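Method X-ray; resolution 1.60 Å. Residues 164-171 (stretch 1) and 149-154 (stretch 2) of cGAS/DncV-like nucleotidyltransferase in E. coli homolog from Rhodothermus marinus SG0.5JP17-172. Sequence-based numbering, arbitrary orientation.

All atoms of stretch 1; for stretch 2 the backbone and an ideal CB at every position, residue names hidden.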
# COMPACT_ATOMS: atom_id res chain seq x y z
N VAL A 164 -6.06 13.63 4.08
CA VAL A 164 -5.73 12.55 3.16
C VAL A 164 -6.81 11.50 3.26
O VAL A 164 -7.23 11.15 4.37
CB VAL A 164 -4.35 11.94 3.49
CG1 VAL A 164 -4.04 10.80 2.52
CG2 VAL A 164 -3.27 13.01 3.44
N VAL A 165 -7.27 10.99 2.12
CA VAL A 165 -8.22 9.89 2.07
C VAL A 165 -7.55 8.70 1.40
O VAL A 165 -7.02 8.84 0.29
CB VAL A 165 -9.51 10.27 1.34
CG1 VAL A 165 -10.44 9.08 1.27
CG2 VAL A 165 -10.18 11.47 2.04
N ASN A 166 -7.54 7.55 2.08
CA ASN A 166 -6.99 6.33 1.52
C ASN A 166 -8.04 5.22 1.57
O ASN A 166 -9.03 5.30 2.31
CB ASN A 166 -5.74 5.87 2.28
CG ASN A 166 -4.55 6.79 2.09
OD1 ASN A 166 -4.50 7.62 1.17
ND2 ASN A 166 -3.57 6.65 2.96
N TYR A 167 -7.79 4.16 0.81
CA TYR A 167 -8.71 3.03 0.70
C TYR A 167 -7.97 1.71 0.84
O TYR A 167 -8.02 0.85 -0.05
CB TYR A 167 -9.45 3.08 -0.63
CG TYR A 167 -10.26 4.34 -0.84
CD1 TYR A 167 -9.70 5.47 -1.44
CD2 TYR A 167 -11.59 4.40 -0.44
CE1 TYR A 167 -10.48 6.63 -1.63
CE2 TYR A 167 -12.36 5.53 -0.63
CZ TYR A 167 -11.80 6.64 -1.22
OH TYR A 167 -12.59 7.77 -1.39
N PRO A 168 -7.27 1.49 1.96
CA PRO A 168 -6.45 0.27 2.08
C PRO A 168 -7.25 -1.02 2.04
O PRO A 168 -6.74 -2.03 1.54
CB PRO A 168 -5.75 0.46 3.44
CG PRO A 168 -6.69 1.34 4.22
CD PRO A 168 -7.27 2.29 3.21
N LYS A 169 -8.49 -1.02 2.56
CA LYS A 169 -9.27 -2.25 2.51
C LYS A 169 -9.60 -2.64 1.07
O LYS A 169 -9.59 -3.83 0.74
CB LYS A 169 -10.55 -2.09 3.32
CG LYS A 169 -10.31 -1.82 4.79
CD LYS A 169 -11.63 -1.73 5.51
CE LYS A 169 -11.43 -1.52 7.00
NZ LYS A 169 -12.73 -1.36 7.71
N LEU A 170 -9.91 -1.66 0.22
CA LEU A 170 -10.19 -1.96 -1.17
C LEU A 170 -8.92 -2.36 -1.92
O LEU A 170 -8.96 -3.24 -2.78
CB LEU A 170 -10.84 -0.77 -1.87
CG LEU A 170 -12.25 -0.48 -1.36
CD1 LEU A 170 -12.79 0.75 -2.07
CD2 LEU A 170 -13.13 -1.68 -1.60
N HIS A 171 -7.80 -1.70 -1.61
CA HIS A 171 -6.52 -2.13 -2.15
C HIS A 171 -6.28 -3.61 -1.86
O HIS A 171 -5.95 -4.39 -2.76
CB HIS A 171 -5.39 -1.27 -1.57
CG HIS A 171 -4.02 -1.64 -2.07
ND1 HIS A 171 -3.41 -0.97 -3.11
CD2 HIS A 171 -3.15 -2.60 -1.68
CE1 HIS A 171 -2.22 -1.51 -3.34
NE2 HIS A 171 -2.04 -2.49 -2.48
N UNK A 149 -22.34 3.83 -0.59
CA UNK A 149 -21.14 4.63 -0.45
C UNK A 149 -19.94 3.70 -0.56
O UNK A 149 -20.05 2.48 -0.40
CB UNK A 149 -21.13 5.40 0.87
N UNK A 150 -18.78 4.30 -0.81
CA UNK A 150 -17.51 3.59 -0.85
C UNK A 150 -16.74 3.96 0.41
O UNK A 150 -16.60 5.15 0.73
CB UNK A 150 -16.71 3.93 -2.11
N UNK A 151 -16.25 2.96 1.13
CA UNK A 151 -15.62 3.18 2.42
C UNK A 151 -14.11 3.27 2.26
O UNK A 151 -13.49 2.39 1.65
CB UNK A 151 -15.99 2.06 3.40
N UNK A 152 -13.53 4.33 2.82
CA UNK A 152 -12.11 4.48 3.00
C UNK A 152 -11.82 4.94 4.41
O UNK A 152 -12.56 4.63 5.35
CB UNK A 152 -11.53 5.46 1.98
N UNK A 153 -10.73 5.68 4.56
CA UNK A 153 -10.41 6.29 5.84
C UNK A 153 -9.70 7.60 5.56
O UNK A 153 -9.25 7.86 4.44
CB UNK A 153 -9.55 5.37 6.71
N UNK A 154 -9.61 8.44 6.59
CA UNK A 154 -9.00 9.74 6.40
C UNK A 154 -8.28 10.18 7.67
O UNK A 154 -8.62 9.76 8.78
CB UNK A 154 -10.05 10.77 5.99

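Position 149 lies before the strand, with nothing of stretch 1 within 5.5 Å of its ideal CB. This contact leaves the choice open, and the deposited Tyr 149 makes no contact with stretch 1.

At position 150 the strand has begun, and CA-to-CB points toward stretch 1. The ideal CB sits 4.9 Å from Tyr 167 CE2 and 5.0 Å from Leu 170 CD1, a gap that one more carbon can fill. Valine, isoleucine, leucine or methionine would suit. The residue is Ile 150, whose CG2 lies 3.6 Å from Leu 170 CD1 and 4.0 Å from Tyr 167 CE2, joining the strand to the first turn of the helix.

Position 151 points away, so a short side chain would contribute little. Lys 169, however, extends its chain on this side, and a long acidic residue could curl back to meet the ammonium; a glutamine could offer an oxygen without the charge. Glu 151 does so: with chi3 at -58°, its OE2 reaches 3.1 Å from Lys 169 NZ in a hydrogen-bonded salt bridge. Its backbone O lies at the edge of the Tyr 167 ring, 3.5 Å from CD2, and accepts a hydrogen bond from a water that is in turn weakly bonded to Leu 170 N.

Position 152 is the strictest. An ideal CB would stand 2.5 Å from Asn 166 O and 2.6 Å from Tyr 167 CD2, both clashes, and phi/psi of -132/-150 also favors a residue without CB. Glycine is the clear reading, and Gly 152 lets its CA approach to 3.5 Å from Tyr 167 CD2.

Position 153 pairs with Asn 166 in an antiparallel, hydrogen-bonded bridge: its N donates to Asn 166 O (2.8 Å), and Asn 166 N donates to its O (2.9 Å). These bonds ask nothing of the side chain, which shares a sheet face with that of Asn 166. The ideal CB is 5.2 Å from Pro 168 CD, leaving room for a long, flexible apolar chain; leucine or isoleucine could also serve. Met 153, with chi1 and chi2 both p, bends back so that CG lies 3.9 Å from Pro 168 CD and SD 3.9 Å from Asn 166 CB.

Position 154 faces Val 165 in a non-hydrogen-bonded pair. Its ideal CB is tight against Val 164 O, at 3.3 Å, and 4.0 Å from Val 165 CG2. A small hydroxyl residue, serine or threonine, could turn that closeness into a bond. Thr 154 does, its OG1 donating to Val 164 O at 2.6 Å.

Stretch 2 (149-154) YIEGMT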
# COMPACT_ATOMS: atom_id res chain seq x y z
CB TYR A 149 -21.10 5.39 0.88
CG TYR A 149 -21.12 4.51 2.11
CD1 TYR A 149 -19.95 3.97 2.65
CD2 TYR A 149 -22.32 4.22 2.73
CE1 TYR A 149 -20.00 3.17 3.80
CE2 TYR A 149 -22.38 3.42 3.87
CZ TYR A 149 -21.22 2.91 4.39
OH TYR A 149 -21.30 2.12 5.52
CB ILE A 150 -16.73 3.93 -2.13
CG1 ILE A 150 -17.53 3.46 -3.34
CG2 ILE A 150 -15.36 3.26 -2.11
CD1 ILE A 150 -16.98 3.93 -4.65
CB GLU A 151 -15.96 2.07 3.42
CG GLU A 151 -15.47 2.41 4.82
CD GLU A 151 -15.48 1.21 5.75
OE1 GLU A 151 -16.56 0.62 5.94
OE2 GLU A 151 -14.40 0.87 6.29
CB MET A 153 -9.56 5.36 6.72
CG MET A 153 -8.32 4.79 6.05
SD MET A 153 -6.97 5.98 5.94
CE MET A 153 -5.53 4.89 6.08
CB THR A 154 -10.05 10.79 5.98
OG1 THR A 154 -9.41 12.00 5.58
CG2 THR A 154 -11.01 11.08 7.11
O HOH W 1 -11.79 0.65 1.53
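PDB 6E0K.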